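Local atomic coordinates of UDP-4-amino-4,6-dideoxy-N-acetyl-beta-L-altrosamine transaminase (Helicobacter pylori, PDB entry 2FNU), a protein that catalyses the pyridoxal phosphate-dependent transamination that is the second step in making pseudaminic acid, a sialic-acid-like sugar used to modify flagellin. Residues H49-N54 and L206-G211; K116-R121 and K145-S150. All coordinates share one frame; numbering follows the deposited sequence.

Contact 1: residues H49-N54 and L206-G211; sequences HALVFN and LFRSHG
R208 reaches from helix 198-208 across L51, V52 and F53. These three lie on strand 49-53, an outermost strand of the mixed seven-stranded sheet. The sheet order fits the large domain of the fold type I (aspartate aminotransferase) enzymes. R208 starts extended, with CG anti to the backbone N. Its CB and CG pass above the CD1-CE1 side of the F53 ring, R208 CB 3.8 Å from F53 CE1. R208 CD then comes over the face of that ring. It forms a CH-pi contact, 4.1 Å from CD to the centroid of the F53 ring and set off toward the rim. A turn about the CG-CD bond (chi3 64°) swings the guanidinium toward the strand. The ring and guanidinium planes are 55° apart. R208 CZ is too far from the ring for more than a weak cation-pi attraction. L51 CD2 instead covers one guanidinium face, 3.7 Å from R208 CZ and 3.5 Å from R208 NH1. F53 and L51 make backbone hydrogen bonds to G191 and V193 of strand 191-195. The backbone of V52 serves other partners. V52 N donates to E38 OE1, and the same carboxylate oxygen forms a salt bridge with R208 NH1. R208 and E38 together thus occupy the polar backbone groups of V52. V52 O takes its hydrogen bond from R208 NH1 at 2.9 Å. NH1 sits in the carbonyl plane on a lone pair of V52 O, which is itself tilted 17° from the guanidinium plane.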
loop_
_atom_site.group_PDB
_atom_site.type_symbol
_atom_site.label_atom_id
_atom_site.label_comp_id
_atom_site.label_asym_id
_atom_site.label_seq_id
_atom_site.Cartn_x
_atom_site.Cartn_y
_atom_site.Cartn_z
ATOM N N HIS B 49 -7.014 -20.432 -0.734
ATOM C CA HIS B 49 -5.967 -19.426 -0.931
ATOM C C HIS B 49 -6.238 -18.135 -0.186
ATOM O O HIS B 49 -7.383 -17.721 -0.054
ATOM C CB HIS B 49 -5.852 -19.064 -2.406
ATOM C CG HIS B 49 -5.446 -20.199 -3.290
ATOM N ND1 HIS B 49 -4.211 -20.801 -3.204
ATOM C CD2 HIS B 49 -6.112 -20.838 -4.282
ATOM C CE1 HIS B 49 -4.130 -21.755 -4.116
ATOM N NE2 HIS B 49 -5.273 -21.806 -4.776
ATOM N N ALA B 50 -5.160 -17.514 0.296
ATOM C CA ALA B 50 -5.221 -16.181 0.913
ATOM C C ALA B 50 -4.000 -15.385 0.508
ATOM O O ALA B 50 -2.875 -15.928 0.438
ATOM C CB ALA B 50 -5.300 -16.285 2.429
ATOM N N LEU B 51 -4.221 -14.092 0.258
ATOM C CA LEU B 51 -3.122 -13.177 -0.037
ATOM C C LEU B 51 -3.316 -11.945 0.806
ATOM O O LEU B 51 -4.421 -11.382 0.794
ATOM C CB LEU B 51 -3.176 -12.720 -1.502
ATOM C CG LEU B 51 -2.724 -13.724 -2.554
ATOM C CD1 LEU B 51 -3.065 -13.180 -3.942
ATOM C CD2 LEU B 51 -1.222 -14.019 -2.437
ATOM N N VAL B 52 -2.272 -11.508 1.505
ATOM C CA VAL B 52 -2.397 -10.303 2.321
ATOM C C VAL B 52 -1.764 -9.106 1.617
ATOM O O VAL B 52 -0.813 -9.255 0.824
ATOM C CB VAL B 52 -1.832 -10.484 3.750
ATOM C CG1 VAL B 52 -2.639 -11.531 4.518
ATOM C CG2 VAL B 52 -0.374 -10.923 3.700
ATOM N N PHE B 53 -2.330 -7.924 1.888
ATOM C CA PHE B 53 -2.032 -6.676 1.156
ATOM C C PHE B 53 -1.859 -5.546 2.152
ATOM O O PHE B 53 -2.251 -5.697 3.325
ATOM C CB PHE B 53 -3.218 -6.300 0.253
ATOM C CG PHE B 53 -3.400 -7.200 -0.931
ATOM C CD1 PHE B 53 -2.903 -6.848 -2.174
ATOM C CD2 PHE B 53 -4.066 -8.416 -0.793
ATOM C CE1 PHE B 53 -3.066 -7.694 -3.271
ATOM C CE2 PHE B 53 -4.230 -9.263 -1.876
ATOM C CZ PHE B 53 -3.733 -8.906 -3.120
ATOM N N ASN B 54 -1.331 -4.401 1.695
ATOM C CA ASN B 54 -1.109 -3.282 2.606
ATOM C C ASN B 54 -2.409 -2.667 3.144
ATOM O O ASN B 54 -2.404 -1.978 4.151
ATOM C CB ASN B 54 -0.262 -2.186 1.939
ATOM C CG ASN B 54 -1.035 -1.402 0.915
ATOM O OD1 ASN B 54 -1.530 -0.274 1.200
ATOM N ND2 ASN B 54 -1.199 -1.980 -0.248
ATOM N N LEU B 206 0.973 -12.049 -8.408
ATOM C CA LEU B 206 1.915 -11.292 -9.231
ATOM C C LEU B 206 1.577 -9.795 -9.231
ATOM O O LEU B 206 2.486 -8.947 -9.168
ATOM C CB LEU B 206 1.941 -11.838 -10.654
ATOM C CG LEU B 206 2.560 -13.226 -10.765
ATOM C CD1 LEU B 206 2.114 -13.857 -12.063
ATOM C CD2 LEU B 206 4.094 -13.116 -10.682
ATOM N N PHE B 207 0.280 -9.480 -9.292
ATOM C CA PHE B 207 -0.159 -8.068 -9.358
ATOM C C PHE B 207 0.244 -7.310 -8.103
ATOM O O PHE B 207 0.512 -6.096 -8.155
ATOM C CB PHE B 207 -1.669 -8.029 -9.536
ATOM C CG PHE B 207 -2.237 -6.668 -9.865
ATOM C CD1 PHE B 207 -2.747 -5.842 -8.849
ATOM C CD2 PHE B 207 -2.336 -6.243 -11.198
ATOM C CE1 PHE B 207 -3.334 -4.610 -9.160
ATOM C CE2 PHE B 207 -2.904 -5.021 -11.516
ATOM C CZ PHE B 207 -3.401 -4.202 -10.494
ATOM N N ARG B 208 0.281 -8.026 -6.977
ATOM C CA ARG B 208 0.665 -7.453 -5.684
ATOM C C ARG B 208 2.138 -7.021 -5.621
ATOM O O ARG B 208 2.511 -6.179 -4.805
ATOM C CB ARG B 208 0.366 -8.476 -4.581
ATOM C CG ARG B 208 0.733 -8.015 -3.163
ATOM C CD ARG B 208 0.441 -9.092 -2.107
ATOM N NE ARG B 208 1.284 -10.274 -2.334
ATOM C CZ ARG B 208 1.229 -11.389 -1.613
ATOM N NH1 ARG B 208 0.388 -11.494 -0.574
ATOM N NH2 ARG B 208 2.043 -12.396 -1.917
ATOM N N SER B 209 2.976 -7.650 -6.456
ATOM C CA SER B 209 4.424 -7.451 -6.369
ATOM C C SER B 209 5.067 -7.432 -7.757
ATOM O O SER B 209 5.783 -8.374 -8.162
ATOM C CB SER B 209 5.071 -8.519 -5.475
ATOM O OG SER B 209 6.400 -8.156 -5.095
ATOM N N HIS B 210 4.808 -6.341 -8.476
ATOM C CA HIS B 210 5.560 -5.970 -9.677
ATOM C C HIS B 210 5.405 -6.835 -10.922
ATOM O O HIS B 210 6.054 -6.538 -11.938
ATOM C CB HIS B 210 7.055 -5.855 -9.341
ATOM C CG HIS B 210 7.326 -4.951 -8.181
ATOM N ND1 HIS B 210 7.024 -3.604 -8.211
ATOM C CD2 HIS B 210 7.848 -5.200 -6.956
ATOM C CE1 HIS B 210 7.354 -3.062 -7.047
ATOM N NE2 HIS B 210 7.849 -4.011 -6.266
ATOM N N GLY B 211 4.576 -7.876 -10.852
ATOM C CA GLY B 211 4.487 -8.814 -11.974
ATOM C C GLY B 211 5.695 -9.728 -12.041
ATOM O O GLY B 211 5.852 -10.504 -13.000
#

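Contact 2: residues K116-R121 and K145-S150; sequences KLINER and KKHSLS
I118 lies against H147 and L149, and its CD1 carries most of the contact. This methyl sits over one face of the H147 imidazole in a CH-pi contact. I118 CD1 is 3.9 Å from the centroid of the H147 ring and 3.6 Å from H147 CD2. The other branch of I118 meets the same ring elsewhere: I118 CG2 is 3.8 Å from H147 ND1. With CG1 beside the backbone N (chi1 -61°) and CG2 anti to it, the two branches reach different atoms of the ring. I118 and L149 meet tip to tip, with I118 CD1 3.8 Å from L149 CD1.

The next shell sets these groups in place. I118 also packs on I78 of strand 76-79, and L149 on T122 and I125 of strand 122-128. H147 NE2 is hydrogen-bonded to E115 OE2, which, with I118 on its face, limits the rotation of the ring. E115, just before 116-121, also forms a salt bridge through OE2 with K146 NZ. Behind H147 the helix 137-146 ends in a Schellman motif. S148, with positive phi, is its C-prime residue, and S148 N bonds to K145 O at 3.3 Å. In 116-121, just after I118, N119 forms an Asx turn: N119 OD1 accepts from R121 N at 2.7 Å. N119 ND2 is hydrogen-bonded to E76 OE2.

The contact thus joins the two lead-ins to neighbouring parallel strands, 122-128 and 150-154, which helix 137-146 links as a beta-alpha-beta crossover. Between the segments the contact is apolar and CH-pi in kind. The polar work of H147 is done at NE2, where the E115 carboxylate probably favours a proton on that nitrogen.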
loop_
_atom_site.group_PDB
_atom_site.type_symbol
_atom_site.label_atom_id
_atom_site.label_comp_id
_atom_site.label_asym_id
_atom_site.label_seq_id
_atom_site.Cartn_x
_atom_site.Cartn_y
_atom_site.Cartn_z
ATOM N N LYS B 116 -33.444 -7.205 -11.393
ATOM C CA LYS B 116 -33.969 -6.177 -12.282
ATOM C C LYS B 116 -32.886 -5.268 -12.860
ATOM O O LYS B 116 -33.133 -4.554 -13.826
ATOM C CB LYS B 116 -35.046 -5.346 -11.582
ATOM C CG LYS B 116 -34.566 -4.548 -10.372
ATOM C CD LYS B 116 -35.724 -3.685 -9.869
ATOM C CE LYS B 116 -35.388 -2.953 -8.604
ATOM N NZ LYS B 116 -36.632 -2.353 -8.027
ATOM N N LEU B 117 -31.691 -5.309 -12.261
ATOM C CA LEU B 117 -30.596 -4.423 -12.659
ATOM C C LEU B 117 -29.659 -5.059 -13.667
ATOM O O LEU B 117 -28.773 -4.382 -14.207
ATOM C CB LEU B 117 -29.774 -4.020 -11.432
ATOM C CG LEU B 117 -30.550 -3.301 -10.332
ATOM C CD1 LEU B 117 -29.638 -3.135 -9.119
ATOM C CD2 LEU B 117 -31.072 -1.958 -10.798
ATOM N N ILE B 118 -29.851 -6.351 -13.915
ATOM C CA ILE B 118 -28.968 -7.095 -14.783
ATOM C C ILE B 118 -29.319 -6.854 -16.246
ATOM O O ILE B 118 -30.502 -6.854 -16.632
ATOM C CB ILE B 118 -29.008 -8.602 -14.449
ATOM C CG1 ILE B 118 -28.541 -8.821 -13.006
ATOM C CG2 ILE B 118 -28.135 -9.401 -15.421
ATOM C CD1 ILE B 118 -28.677 -10.263 -12.461
ATOM N N ASN B 119 -28.292 -6.617 -17.048
ATOM C CA ASN B 119 -28.470 -6.440 -18.480
ATOM C C ASN B 119 -27.243 -6.995 -19.195
ATOM O O ASN B 119 -26.384 -7.630 -18.562
ATOM C CB ASN B 119 -28.695 -4.954 -18.806
ATOM C CG ASN B 119 -27.533 -4.074 -18.360
ATOM O OD1 ASN B 119 -26.377 -4.392 -18.612
ATOM N ND2 ASN B 119 -27.840 -2.970 -17.698
ATOM N N GLU B 120 -27.154 -6.775 -20.505
ATOM C CA GLU B 120 -26.068 -7.345 -21.296
ATOM C C GLU B 120 -24.676 -6.857 -20.892
ATOM O O GLU B 120 -23.690 -7.514 -21.192
ATOM C CB GLU B 120 -26.313 -7.101 -22.797
ATOM C CG GLU B 120 -26.457 -5.620 -23.208
ATOM C CD GLU B 120 -27.737 -4.931 -22.685
ATOM O OE1 GLU B 120 -28.757 -5.616 -22.415
ATOM O OE2 GLU B 120 -27.716 -3.686 -22.543
ATOM N N ARG B 121 -24.612 -5.724 -20.188
ATOM C CA ARG B 121 -23.326 -5.141 -19.780
ATOM C C ARG B 121 -22.873 -5.594 -18.390
ATOM O O ARG B 121 -21.733 -5.314 -17.989
ATOM C CB ARG B 121 -23.433 -3.620 -19.775
ATOM C CG ARG B 121 -23.645 -3.037 -21.165
ATOM C CD ARG B 121 -23.581 -1.512 -21.171
ATOM N NE ARG B 121 -23.476 -1.030 -22.546
ATOM C CZ ARG B 121 -22.333 -0.877 -23.212
ATOM N NH1 ARG B 121 -21.167 -1.137 -22.634
ATOM N NH2 ARG B 121 -22.357 -0.447 -24.467
ATOM N N LYS B 145 -24.761 -17.218 -10.753
ATOM C CA LYS B 145 -24.600 -18.407 -11.597
ATOM C C LYS B 145 -25.607 -18.329 -12.747
ATOM O O LYS B 145 -25.255 -18.538 -13.907
ATOM C CB LYS B 145 -24.795 -19.681 -10.781
ATOM C CG LYS B 145 -24.525 -20.955 -11.562
ATOM C CD LYS B 145 -24.549 -22.158 -10.651
ATOM C CE LYS B 145 -24.179 -23.420 -11.423
ATOM N NZ LYS B 145 -24.102 -24.607 -10.520
ATOM N N LYS B 146 -26.855 -17.974 -12.424
ATOM C CA LYS B 146 -27.911 -17.914 -13.443
ATOM C C LYS B 146 -27.521 -16.970 -14.582
ATOM O O LYS B 146 -27.740 -17.283 -15.756
ATOM C CB LYS B 146 -29.241 -17.479 -12.803
ATOM C CG LYS B 146 -30.393 -17.241 -13.787
ATOM C CD LYS B 146 -31.643 -16.735 -13.060
ATOM C CE LYS B 146 -32.790 -16.541 -14.047
ATOM N NZ LYS B 146 -34.012 -16.055 -13.357
ATOM N N HIS B 147 -26.940 -15.815 -14.239
ATOM C CA HIS B 147 -26.659 -14.751 -15.207
ATOM C C HIS B 147 -25.192 -14.659 -15.644
ATOM O O HIS B 147 -24.789 -13.693 -16.287
ATOM C CB HIS B 147 -27.166 -13.419 -14.646
ATOM C CG HIS B 147 -28.661 -13.311 -14.645
ATOM N ND1 HIS B 147 -29.375 -13.004 -15.781
ATOM C CD2 HIS B 147 -29.575 -13.500 -13.663
ATOM C CE1 HIS B 147 -30.666 -12.985 -15.493
ATOM N NE2 HIS B 147 -30.816 -13.295 -14.217
ATOM N N SER B 148 -24.422 -15.697 -15.320
ATOM C CA SER B 148 -23.006 -15.779 -15.705
ATOM C C SER B 148 -22.225 -14.559 -15.228
ATOM O O SER B 148 -21.426 -13.991 -15.972
ATOM C CB SER B 148 -22.853 -15.952 -17.222
ATOM O OG SER B 148 -23.504 -17.141 -17.639
ATOM N N LEU B 149 -22.503 -14.145 -13.988
ATOM C CA LEU B 149 -21.779 -13.038 -13.359
ATOM C C LEU B 149 -20.870 -13.582 -12.278
ATOM O O LEU B 149 -21.153 -14.624 -11.690
ATOM C CB LEU B 149 -22.757 -12.082 -12.678
ATOM C CG LEU B 149 -23.995 -11.649 -13.458
ATOM C CD1 LEU B 149 -24.895 -10.756 -12.594
ATOM C CD2 LEU B 149 -23.585 -10.951 -14.735
ATOM N N SER B 150 -19.799 -12.839 -11.983
ATOM C CA SER B 150 -18.965 -13.165 -10.835
ATOM C C SER B 150 -19.551 -12.557 -9.574
ATOM O O SER B 150 -19.952 -11.390 -9.572
ATOM C CB SER B 150 -17.555 -12.618 -11.032
ATOM O OG SER B 150 -16.927 -13.255 -12.133
#

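How the contacts relate
Both contacts lie at the same seven-stranded sheet, at separate places. Contact 1 is at the outermost strand 49-53. Contact 2 is at the start of strands 122-128 and 150-154, with strands 174-178 and 191-195 in between. Their centres are about 28 Å apart and their nearest atoms about 15 Å, so they do not touch. Both segments of contact 2 fall in the chain between the two segments of contact 1. Contact 1 is buried and near the active site: the F53 side chain is about 8 Å from a bound PMP, and that of R208 about 6 Å from that of N228, a substrate-binding residue. Contact 2 lies at the surface, far from cofactor and substrate.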